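Local coordinates for protein beta-mannosidase (PDB 4CVU) that probably removes beta-linked mannose from the non-reducing ends of sugar chains, as a fungal beta-mannosidase of glycoside hydrolase family 2, at residues 40-45 with 83-88; 114-119 with 154-159; 771-776 with 818-823. One frame throughout, in Å; residues are numbered along the deposited sequence.

In the fold
Contacts 1 and 2 belong to one antiparallel sheet of the galactose-binding-like domain near the N-terminus. Strands 87-91 and 152-156 are neighbours in it, so 40-45 with 83-88 continues directly into 154-159 with 114-119; Trp87 O and Phe156 N, 2.8 Å apart, probably share a hydrogen bond at the seam. The centres of contacts 1 and 2 lie about 10 Å apart. Both also meet the same N-acetylglucosamine, which is part of a glycan carried by the protein and not a bound substrate: contact 1 supplies its anchor, contact 2 the surface it rests on. Contact 3 is in the Ig/CBM-like domain on the opposite side of the chain's centre, its centre about 65 Å from those of the other two.

Contact 1: residues 40-45 with 83-88; sequences VTNEYG and AAQNWT. With NAG (2-acetamido-2-deoxy-beta-D-glucopyranose), chain C.
Gln85 OE1 is the shared acceptor of two donors from 40-45: Glu43 N at 3.1 Å, and Asn42 ND2 on an amide lone pair, the latter bond bent to 136° at the hydrogen. In return Glu43 OE1 takes the backbone N of Asn86 at 2.9 Å in a nearly straight bond on its anti side, so each loop has a backbone N-H held by a side chain of the other. For Asn42, chi1 of 74° puts CG between the backbone N and the carbonyl carbon, on the way to the ND2 bond with Gln85 OE1. Asn42 CB sits over one face of Trp87, 3.7 Å from the centroid of the six-membered ring, a CH-pi contact. Val40 CG1 adds an apolar touch at Trp87 CE3, 3.7 Å away. Beyond these, Thr41 and Thr88 exchange a pair of backbone hydrogen bonds.

A second shell fixes the ends: Arg161 forms a salt bridge with Glu43 OE1, Trp81 O accepts from Gln85 NE2, Ile82 O from Trp87 NE1, and Asn46 OD1 from Asn42 ND2. Asn86 ND2 is bonded covalently to C1 of N-acetylglucosamine and donates to Asn155 OD1. Asn86, Trp87 and Thr88 thus form an occupied Asn-X-Thr N-glycosylation sequon, placed where an antiparallel strand begins in a galactose-binding-like beta-sandwich.

Contact 2: residues 114-119 with 154-159; sequences TYATVK and INFGSV. With NAG (2-acetamido-2-deoxy-beta-D-glucopyranose), chain C; NAG (2-acetamido-2-deoxy-beta-D-glucopyranose), chain B.
Three backbone hydrogen bonds join Tyr115 and Thr117 to Asn155 and Gly157. Thr117 and Asn155 form a hydrogen-bonded antiparallel pair, Asn155 N giving to Thr117 O at 3.0 Å, while the return bond from Thr117 N to Asn155 O is more bent, at 143°. Gly157 N then donates to Tyr115 O, just past the end of the strand. A water bridges the same margin, accepting from Thr114 N and donating to Tyr115 O and Gly157 O.

Apolar contacts occupy the face bearing Ala116, Val118, Ile154 and Phe156. Ala116 CB is wedged between Ile154 CG2 at 3.8 Å and Phe156 CD1 at 3.9 Å, and Phe109 of strand 103-109 covers Val118 and Ile154. Further along, Val159 CG1 meets the edge of the Tyr115 ring near its plane, 4.1 Å from CE2; the Tyr115 side chain also touches Ile162, Ile163 and Ile166 of helix 159-168, for which Ser158 is the N-cap.

Polar contacts with sugar take the face of Thr117 and Asn155. Thr117 OG1, anti to the carbonyl carbon (chi1 -60°), donates to O6 of the first N-acetylglucosamine at 2.9 Å, and that O6 donates to Asn155 O. Asn155 ND2 gives an almost straight bond to the acetyl O7 at 2.8 Å. At Gly157 a CB would be crowded by the ring oxygen O5, which already lies 3.2 Å from CA. Two residues side by side on neighbouring strands therefore cradle the glycan root against the outer face of the sheet in a galactose-binding-like beta-sandwich, with the face of Val118 and Ile154 turned to strand 103-109 of the other sheet.

Contact 3: residues 771-776 with 818-823; sequences LTWVDL and SDAVLV
Leu822 climbs over the indole of Trp773, its non-hydrogen-bonded partner on the neighbouring strand. Its CB stands 3.6 Å from the centroid of the six-membered ring and 1° off the ring normal, a CH-pi contact. CG, anti to the backbone N (chi1 168°), comes next, 4.1 Å from Trp773 CE2. There the chain forks: CD2 reaches Trp773 CZ2 at 3.8 Å, and CD1 lies over the same face, 3.7 Å from Trp773 NE1, while also touching Leu771 CB. An alanine in place of Trp773 would probably open a gap beneath Leu822 and leave its branches freer to turn.

Backbone bonds in both directions tie Thr772 to Val823 and Val774 to Val821 around this pair. On the other face Val774 CG2 and Val821 CG1 lie side by side, 3.6 Å apart. Past the strand end, Leu776 N donates to Asp819 OD1 at 3.1 Å from 37° above the carboxylate plane, and Leu776 CD2 packs on Val821 CB.

Leu771 and Leu822 also meet Ile755 and Leu753 of strand 752-759, which is outside this sheet, while Phe849 covers Trp773 and Leu822 from strand 841-849. An aromatic-aliphatic cross-strand pair facing inward in this way fits the core of an Ig-like beta-sandwich.

Contact 1: residues 40-45 with 83-88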
loop_
_atom_site.group_PDB
_atom_site.type_symbol
_atom_site.label_atom_id
_atom_site.label_comp_id
_atom_site.label_asym_id
_atom_site.label_seq_id
_atom_site.Cartn_x
_atom_site.Cartn_y
_atom_site.Cartn_z
ATOM N N VAL A 40 18.730 10.934 17.683
ATOM C CA VAL A 40 17.828 10.105 18.495
ATOM C C VAL A 40 18.361 8.692 18.584
ATOM O O VAL A 40 18.664 8.085 17.552
ATOM C CB VAL A 40 16.424 10.067 17.899
ATOM C CG1 VAL A 40 15.532 9.069 18.645
ATOM C CG2 VAL A 40 15.814 11.477 17.944
ATOM N N THR A 41 18.451 8.175 19.809
ATOM C CA THR A 41 18.936 6.818 20.054
ATOM C C THR A 41 17.921 6.050 20.889
ATOM O O THR A 41 17.242 6.635 21.723
ATOM C CB THR A 41 20.272 6.787 20.826
ATOM O OG1 THR A 41 20.182 7.648 21.964
ATOM C CG2 THR A 41 21.439 7.244 19.932
ATOM N N ASN A 42 17.859 4.739 20.676
ATOM C CA ASN A 42 16.939 3.904 21.411
ATOM C C ASN A 42 17.535 3.485 22.743
ATOM O O ASN A 42 18.564 4.016 23.171
ATOM C CB ASN A 42 16.507 2.720 20.551
ATOM C CG ASN A 42 17.584 1.669 20.392
ATOM O OD1 ASN A 42 18.764 1.977 20.177
ATOM N ND2 ASN A 42 17.157 0.402 20.420
ATOM N N GLU A 43 16.879 2.557 23.427
ATOM C CA GLU A 43 17.348 2.094 24.724
ATOM C C GLU A 43 18.502 1.091 24.642
ATOM O O GLU A 43 19.365 1.070 25.516
ATOM C CB GLU A 43 16.176 1.463 25.489
ATOM C CG GLU A 43 16.503 1.126 26.924
ATOM C CD GLU A 43 15.277 0.720 27.733
ATOM O OE1 GLU A 43 14.119 1.093 27.390
ATOM O OE2 GLU A 43 15.479 0.022 28.732
ATOM N N TYR A 44 18.528 0.266 23.606
ATOM C CA TYR A 44 19.456 -0.846 23.544
ATOM C C TYR A 44 20.723 -0.566 22.717
ATOM O O TYR A 44 21.442 -1.484 22.360
ATOM C CB TYR A 44 18.695 -2.116 23.104
ATOM C CG TYR A 44 17.430 -2.308 23.940
ATOM C CD1 TYR A 44 17.508 -2.490 25.325
ATOM C CD2 TYR A 44 16.170 -2.251 23.364
ATOM C CE1 TYR A 44 16.370 -2.630 26.098
ATOM C CE2 TYR A 44 15.026 -2.401 24.132
ATOM C CZ TYR A 44 15.130 -2.593 25.501
ATOM O OH TYR A 44 13.997 -2.720 26.262
ATOM N N GLY A 45 21.017 0.695 22.439
ATOM C CA GLY A 45 22.264 1.049 21.745
ATOM C C GLY A 45 22.402 0.662 20.276
ATOM O O GLY A 45 23.474 0.811 19.708
ATOM N N ALA A 83 6.919 2.031 21.623
ATOM C CA ALA A 83 6.380 2.512 22.902
ATOM C C ALA A 83 6.988 1.758 24.105
ATOM O O ALA A 83 7.014 2.281 25.204
ATOM C CB ALA A 83 4.870 2.345 22.924
ATOM N N ALA A 84 7.386 0.516 23.902
ATOM C CA ALA A 84 7.901 -0.307 24.972
ATOM C C ALA A 84 9.314 0.052 25.488
ATOM O O ALA A 84 9.765 -0.535 26.458
ATOM C CB ALA A 84 7.801 -1.771 24.604
ATOM N N GLN A 85 10.023 0.967 24.832
ATOM C CA GLN A 85 11.375 1.357 25.249
ATOM C C GLN A 85 11.648 2.865 25.344
ATOM O O GLN A 85 10.873 3.664 24.886
ATOM C CB GLN A 85 12.409 0.718 24.356
ATOM C CG GLN A 85 12.470 1.321 22.986
ATOM C CD GLN A 85 13.458 0.606 22.099
ATOM O OE1 GLN A 85 14.624 0.806 22.233
ATOM N NE2 GLN A 85 12.977 -0.219 21.193
ATOM N N ASN A 86 12.756 3.237 25.972
ATOM C CA ASN A 86 13.227 4.627 26.038
ATOM C C ASN A 86 13.803 5.185 24.745
ATOM O O ASN A 86 14.426 4.488 24.005
ATOM C CB ASN A 86 14.302 4.831 27.109
ATOM C CG ASN A 86 13.771 4.770 28.536
ATOM O OD1 ASN A 86 12.912 3.996 28.842
ATOM N ND2 ASN A 86 14.312 5.597 29.399
ATOM N N TRP A 87 13.601 6.459 24.507
ATOM C CA TRP A 87 14.223 7.165 23.391
ATOM C C TRP A 87 14.892 8.412 23.912
ATOM O O TRP A 87 14.301 9.175 24.632
ATOM C CB TRP A 87 13.169 7.528 22.306
ATOM C CG TRP A 87 12.639 6.293 21.711
ATOM C CD1 TRP A 87 11.586 5.555 22.182
ATOM C CD2 TRP A 87 13.202 5.561 20.624
ATOM N NE1 TRP A 87 11.439 4.424 21.428
ATOM C CE2 TRP A 87 12.421 4.399 20.463
ATOM C CE3 TRP A 87 14.283 5.783 19.760
ATOM C CZ2 TRP A 87 12.674 3.448 19.459
ATOM C CZ3 TRP A 87 14.530 4.864 18.753
ATOM C CH2 TRP A 87 13.723 3.703 18.607
ATOM N N THR A 88 16.124 8.645 23.504
ATOM C CA THR A 88 16.852 9.783 23.994
ATOM C C THR A 88 17.170 10.730 22.858
ATOM O O THR A 88 17.748 10.308 21.821
ATOM C CB THR A 88 18.139 9.339 24.748
ATOM O OG1 THR A 88 17.769 8.606 25.925
ATOM C CG2 THR A 88 19.001 10.524 25.126
HETATM C C1 NAG C . 13.971 5.678 30.760
HETATM C C2 NAG C . 15.282 5.538 31.575
HETATM C C3 NAG C . 15.016 5.775 33.054
HETATM C C4 NAG C . 14.218 7.054 33.300
HETATM C C5 NAG C . 12.997 7.158 32.351
HETATM C C6 NAG C . 12.288 8.527 32.451
HETATM C C7 NAG C . 16.927 4.047 30.600
HETATM C C8 NAG C . 17.492 2.665 30.450
HETATM N N2 NAG C . 15.877 4.218 31.397
HETATM O O3 NAG C . 16.267 5.836 33.724
HETATM O O4 NAG C . 13.767 7.034 34.647
HETATM O O5 NAG C . 13.381 6.941 31.004
HETATM O O6 NAG C . 13.058 9.569 31.874
HETATM O O7 NAG C . 17.434 4.964 29.991
HETATM O O HOH W 1 20.786 10.282 21.180
HETATM O O HOH W 2 17.057 5.938 25.188
HETATM O O HOH W 3 11.620 -2.681 25.166
#

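Contact 2: residues 114-119 with 154-159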
loop_
_atom_site.group_PDB
_atom_site.type_symbol
_atom_site.label_atom_id
_atom_site.label_comp_id
_atom_site.label_asym_id
_atom_site.label_seq_id
_atom_site.Cartn_x
_atom_site.Cartn_y
_atom_site.Cartn_z
ATOM N N THR A 114 6.549 12.203 27.645
ATOM C CA THR A 114 6.067 12.815 28.892
ATOM C C THR A 114 7.143 12.688 30.035
ATOM O O THR A 114 7.798 13.663 30.379
ATOM C CB THR A 114 4.712 12.185 29.328
ATOM O OG1 THR A 114 3.689 12.619 28.439
ATOM C CG2 THR A 114 4.316 12.598 30.735
ATOM N N TYR A 115 7.308 11.481 30.601
ATOM C CA TYR A 115 8.343 11.209 31.602
ATOM C C TYR A 115 9.701 11.317 30.912
ATOM O O TYR A 115 9.961 10.614 29.931
ATOM C CB TYR A 115 8.227 9.823 32.213
ATOM C CG TYR A 115 6.937 9.492 32.950
ATOM C CD1 TYR A 115 6.686 9.976 34.225
ATOM C CD2 TYR A 115 6.002 8.646 32.385
ATOM C CE1 TYR A 115 5.498 9.647 34.902
ATOM C CE2 TYR A 115 4.847 8.282 33.056
ATOM C CZ TYR A 115 4.574 8.795 34.299
ATOM O OH TYR A 115 3.380 8.431 34.937
ATOM N N ALA A 116 10.555 12.203 31.416
ATOM C CA ALA A 116 11.856 12.466 30.806
ATOM C C ALA A 116 12.927 12.723 31.891
ATOM O O ALA A 116 12.631 13.029 33.043
ATOM C CB ALA A 116 11.757 13.652 29.872
ATOM N N THR A 117 14.173 12.565 31.494
ATOM C CA THR A 117 15.291 12.898 32.355
ATOM C C THR A 117 16.142 13.882 31.555
ATOM O O THR A 117 16.714 13.515 30.535
ATOM C CB THR A 117 16.091 11.635 32.735
ATOM O OG1 THR A 117 15.234 10.718 33.422
ATOM C CG2 THR A 117 17.289 11.974 33.634
ATOM N N VAL A 118 16.186 15.132 32.002
ATOM C CA VAL A 118 16.914 16.173 31.286
ATOM C C VAL A 118 18.326 16.278 31.867
ATOM O O VAL A 118 18.483 16.353 33.095
ATOM C CB VAL A 118 16.197 17.533 31.421
ATOM C CG1 VAL A 118 16.902 18.597 30.591
ATOM C CG2 VAL A 118 14.731 17.421 31.014
ATOM N N LYS A 119 19.330 16.281 30.990
ATOM C CA LYS A 119 20.727 16.416 31.373
ATOM C C LYS A 119 21.409 17.523 30.597
ATOM O O LYS A 119 21.218 17.659 29.395
ATOM C CB LYS A 119 21.518 15.132 31.135
ATOM C CG LYS A 119 21.242 14.022 32.118
ATOM C CD LYS A 119 22.274 12.914 31.968
ATOM C CE LYS A 119 21.779 11.618 32.586
ATOM N NZ LYS A 119 22.889 10.678 32.918
ATOM N N ILE A 154 17.836 14.523 26.506
ATOM C CA ILE A 154 16.532 14.300 27.106
ATOM C C ILE A 154 16.126 12.841 26.915
ATOM O O ILE A 154 15.737 12.406 25.808
ATOM C CB ILE A 154 15.459 15.238 26.504
ATOM C CG1 ILE A 154 16.007 16.656 26.346
ATOM C CG2 ILE A 154 14.217 15.254 27.385
ATOM C CD1 ILE A 154 15.077 17.590 25.616
ATOM N N ASN A 155 16.225 12.068 27.976
ATOM C CA ASN A 155 15.950 10.637 27.907
ATOM C C ASN A 155 14.486 10.394 28.248
ATOM O O ASN A 155 14.104 10.554 29.390
ATOM C CB ASN A 155 16.899 9.895 28.853
ATOM C CG ASN A 155 16.715 8.391 28.822
ATOM O OD1 ASN A 155 15.851 7.871 28.141
ATOM N ND2 ASN A 155 17.551 7.686 29.575
ATOM N N PHE A 156 13.682 10.038 27.237
ATOM C CA PHE A 156 12.232 9.837 27.378
ATOM C C PHE A 156 11.886 8.389 27.715
ATOM O O PHE A 156 12.338 7.466 27.041
ATOM C CB PHE A 156 11.482 10.246 26.104
ATOM C CG PHE A 156 11.536 11.713 25.786
ATOM C CD1 PHE A 156 10.595 12.595 26.307
ATOM C CD2 PHE A 156 12.524 12.228 24.951
ATOM C CE1 PHE A 156 10.649 13.953 26.014
ATOM C CE2 PHE A 156 12.577 13.576 24.659
ATOM C CZ PHE A 156 11.644 14.441 25.184
ATOM N N GLY A 157 11.095 8.182 28.772
ATOM C CA GLY A 157 10.727 6.831 29.198
ATOM C C GLY A 157 9.746 6.123 28.292
ATOM O O GLY A 157 9.076 6.736 27.459
ATOM N N SER A 158 9.687 4.804 28.439
ATOM C CA SER A 158 8.580 4.004 27.965
ATOM C C SER A 158 7.432 4.265 28.945
ATOM O O SER A 158 7.577 3.992 30.122
ATOM C CB SER A 158 8.944 2.535 27.973
ATOM O OG SER A 158 7.834 1.730 27.660
ATOM N N VAL A 159 6.314 4.830 28.453
ATOM C CA VAL A 159 5.238 5.235 29.340
ATOM C C VAL A 159 4.441 4.052 29.929
ATOM O O VAL A 159 4.119 4.062 31.129
ATOM C CB VAL A 159 4.334 6.308 28.714
ATOM C CG1 VAL A 159 3.216 6.736 29.656
ATOM C CG2 VAL A 159 5.137 7.543 28.340
HETATM C C1 NAG C . 13.971 5.678 30.760
HETATM C C2 NAG C . 15.282 5.538 31.575
HETATM C C3 NAG C . 15.016 5.775 33.054
HETATM C C4 NAG C . 14.218 7.054 33.300
HETATM C C5 NAG C . 12.997 7.158 32.351
HETATM C C6 NAG C . 12.288 8.527 32.451
HETATM C C7 NAG C . 16.927 4.047 30.600
HETATM C C8 NAG C . 17.492 2.665 30.450
HETATM N N2 NAG C . 15.877 4.218 31.397
HETATM O O3 NAG C . 16.267 5.836 33.724
HETATM O O4 NAG C . 13.767 7.034 34.647
HETATM O O5 NAG C . 13.381 6.941 31.004
HETATM O O6 NAG C . 13.058 9.569 31.874
HETATM O O7 NAG C . 17.434 4.964 29.991
HETATM C C1 NAG B . 14.238 8.194 35.380
HETATM C C2 NAG B . 13.382 8.418 36.626
HETATM C C3 NAG B . 13.879 9.622 37.437
HETATM C C4 NAG B . 15.380 9.556 37.663
HETATM C C5 NAG B . 16.095 9.309 36.323
HETATM C C6 NAG B . 17.602 9.195 36.504
HETATM C C7 NAG B . 10.997 7.819 36.362
HETATM C C8 NAG B . 11.218 6.439 36.826
HETATM N N2 NAG B . 12.003 8.659 36.272
HETATM O O3 NAG B . 13.173 9.723 38.652
HETATM O O4 NAG B . 15.772 10.803 38.209
HETATM O O5 NAG B . 15.616 8.101 35.756
HETATM O O6 NAG B . 17.799 8.020 37.240
HETATM O O7 NAG B . 9.853 8.164 36.016
HETATM O O HOH W 4 7.803 9.545 28.378
#

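Contact 3: residues 771-776 with 818-823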
loop_
_atom_site.group_PDB
_atom_site.type_symbol
_atom_site.label_atom_id
_atom_site.label_comp_id
_atom_site.label_asym_id
_atom_site.label_seq_id
_atom_site.Cartn_x
_atom_site.Cartn_y
_atom_site.Cartn_z
ATOM N N LEU A 771 -43.886 22.774 -1.932
ATOM C CA LEU A 771 -44.045 21.356 -1.633
ATOM C C LEU A 771 -44.540 20.645 -2.889
ATOM O O LEU A 771 -45.741 20.697 -3.202
ATOM C CB LEU A 771 -45.053 21.179 -0.506
ATOM C CG LEU A 771 -44.683 21.923 0.789
ATOM C CD1 LEU A 771 -45.846 21.947 1.765
ATOM C CD2 LEU A 771 -43.453 21.298 1.429
ATOM N N THR A 772 -43.614 19.995 -3.597
ATOM C CA THR A 772 -43.882 19.408 -4.897
ATOM C C THR A 772 -43.766 17.886 -4.896
ATOM O O THR A 772 -42.667 17.355 -4.791
ATOM C CB THR A 772 -42.892 19.947 -5.952
ATOM O OG1 THR A 772 -42.899 21.373 -5.921
ATOM C CG2 THR A 772 -43.262 19.452 -7.373
ATOM N N TRP A 773 -44.895 17.199 -5.075
ATOM C CA TRP A 773 -44.921 15.745 -5.146
ATOM C C TRP A 773 -44.776 15.270 -6.605
ATOM O O TRP A 773 -45.606 15.614 -7.462
ATOM C CB TRP A 773 -46.223 15.197 -4.577
ATOM C CG TRP A 773 -46.347 15.195 -3.096
ATOM C CD1 TRP A 773 -46.993 16.119 -2.317
ATOM C CD2 TRP A 773 -45.862 14.188 -2.197
ATOM N NE1 TRP A 773 -46.917 15.762 -0.996
ATOM C CE2 TRP A 773 -46.242 14.572 -0.896
ATOM C CE3 TRP A 773 -45.147 12.999 -2.368
ATOM C CZ2 TRP A 773 -45.909 13.804 0.246
ATOM C CZ3 TRP A 773 -44.812 12.243 -1.231
ATOM C CH2 TRP A 773 -45.211 12.649 0.050
ATOM N N VAL A 774 -43.728 14.485 -6.876
ATOM C CA VAL A 774 -43.543 13.848 -8.177
ATOM C C VAL A 774 -43.326 12.348 -7.998
ATOM O O VAL A 774 -43.006 11.902 -6.904
ATOM C CB VAL A 774 -42.366 14.466 -8.941
ATOM C CG1 VAL A 774 -42.594 15.958 -9.131
ATOM C CG2 VAL A 774 -41.059 14.215 -8.223
ATOM N N ASP A 775 -43.499 11.576 -9.069
ATOM C CA ASP A 775 -43.058 10.168 -9.085
ATOM C C ASP A 775 -41.566 10.140 -9.447
ATOM O O ASP A 775 -40.990 11.182 -9.740
ATOM C CB ASP A 775 -43.923 9.308 -10.047
ATOM C CG ASP A 775 -43.805 9.719 -11.523
ATOM O OD1 ASP A 775 -42.816 10.364 -11.921
ATOM O OD2 ASP A 775 -44.731 9.378 -12.316
ATOM N N LEU A 776 -40.952 8.967 -9.452
ATOM C CA LEU A 776 -39.473 8.864 -9.573
ATOM C C LEU A 776 -38.947 8.995 -11.016
ATOM O O LEU A 776 -37.727 8.944 -11.270
ATOM C CB LEU A 776 -38.972 7.609 -8.862
ATOM C CG LEU A 776 -39.503 7.464 -7.411
ATOM C CD1 LEU A 776 -39.064 6.168 -6.750
ATOM C CD2 LEU A 776 -39.079 8.631 -6.532
ATOM N N SER A 818 -43.901 3.781 -3.182
ATOM C CA SER A 818 -42.555 3.434 -3.622
ATOM C C SER A 818 -42.204 4.066 -4.958
ATOM O O SER A 818 -41.153 3.813 -5.529
ATOM C CB SER A 818 -42.334 1.921 -3.618
ATOM O OG SER A 818 -43.070 1.316 -4.652
ATOM N N ASP A 819 -43.105 4.882 -5.463
ATOM C CA ASP A 819 -42.883 5.640 -6.689
ATOM C C ASP A 819 -43.329 7.082 -6.395
ATOM O O ASP A 819 -44.197 7.624 -7.055
ATOM C CB ASP A 819 -43.665 5.002 -7.857
ATOM C CG ASP A 819 -43.278 5.562 -9.227
ATOM O OD1 ASP A 819 -42.192 6.160 -9.382
ATOM O OD2 ASP A 819 -44.079 5.400 -10.169
ATOM N N ALA A 820 -42.740 7.664 -5.336
ATOM C CA ALA A 820 -43.100 9.009 -4.897
ATOM C C ALA A 820 -42.001 9.708 -4.109
ATOM O O ALA A 820 -41.363 9.124 -3.249
ATOM C CB ALA A 820 -44.355 8.943 -4.054
ATOM N N VAL A 821 -41.823 10.991 -4.372
ATOM C CA VAL A 821 -40.936 11.806 -3.558
ATOM C C VAL A 821 -41.505 13.203 -3.471
ATOM O O VAL A 821 -42.085 13.729 -4.438
ATOM C CB VAL A 821 -39.495 11.834 -4.133
ATOM C CG1 VAL A 821 -39.461 12.514 -5.493
ATOM C CG2 VAL A 821 -38.540 12.531 -3.169
ATOM N N LEU A 822 -41.323 13.804 -2.295
ATOM C CA LEU A 822 -41.754 15.157 -2.015
ATOM C C LEU A 822 -40.532 16.040 -1.953
ATOM O O LEU A 822 -39.673 15.826 -1.120
ATOM C CB LEU A 822 -42.501 15.231 -0.682
ATOM C CG LEU A 822 -42.782 16.641 -0.107
ATOM C CD1 LEU A 822 -43.621 17.492 -1.045
ATOM C CD2 LEU A 822 -43.503 16.528 1.234
ATOM N N VAL A 823 -40.478 17.051 -2.811
ATOM C CA VAL A 823 -39.341 17.956 -2.875
ATOM C C VAL A 823 -39.748 19.246 -2.180
ATOM O O VAL A 823 -40.757 19.845 -2.518
ATOM C CB VAL A 823 -38.903 18.227 -4.322
ATOM C CG1 VAL A 823 -37.717 19.171 -4.352
ATOM C CG2 VAL A 823 -38.587 16.919 -5.018
HETATM O O HOH W 5 -40.681 22.216 -4.245
#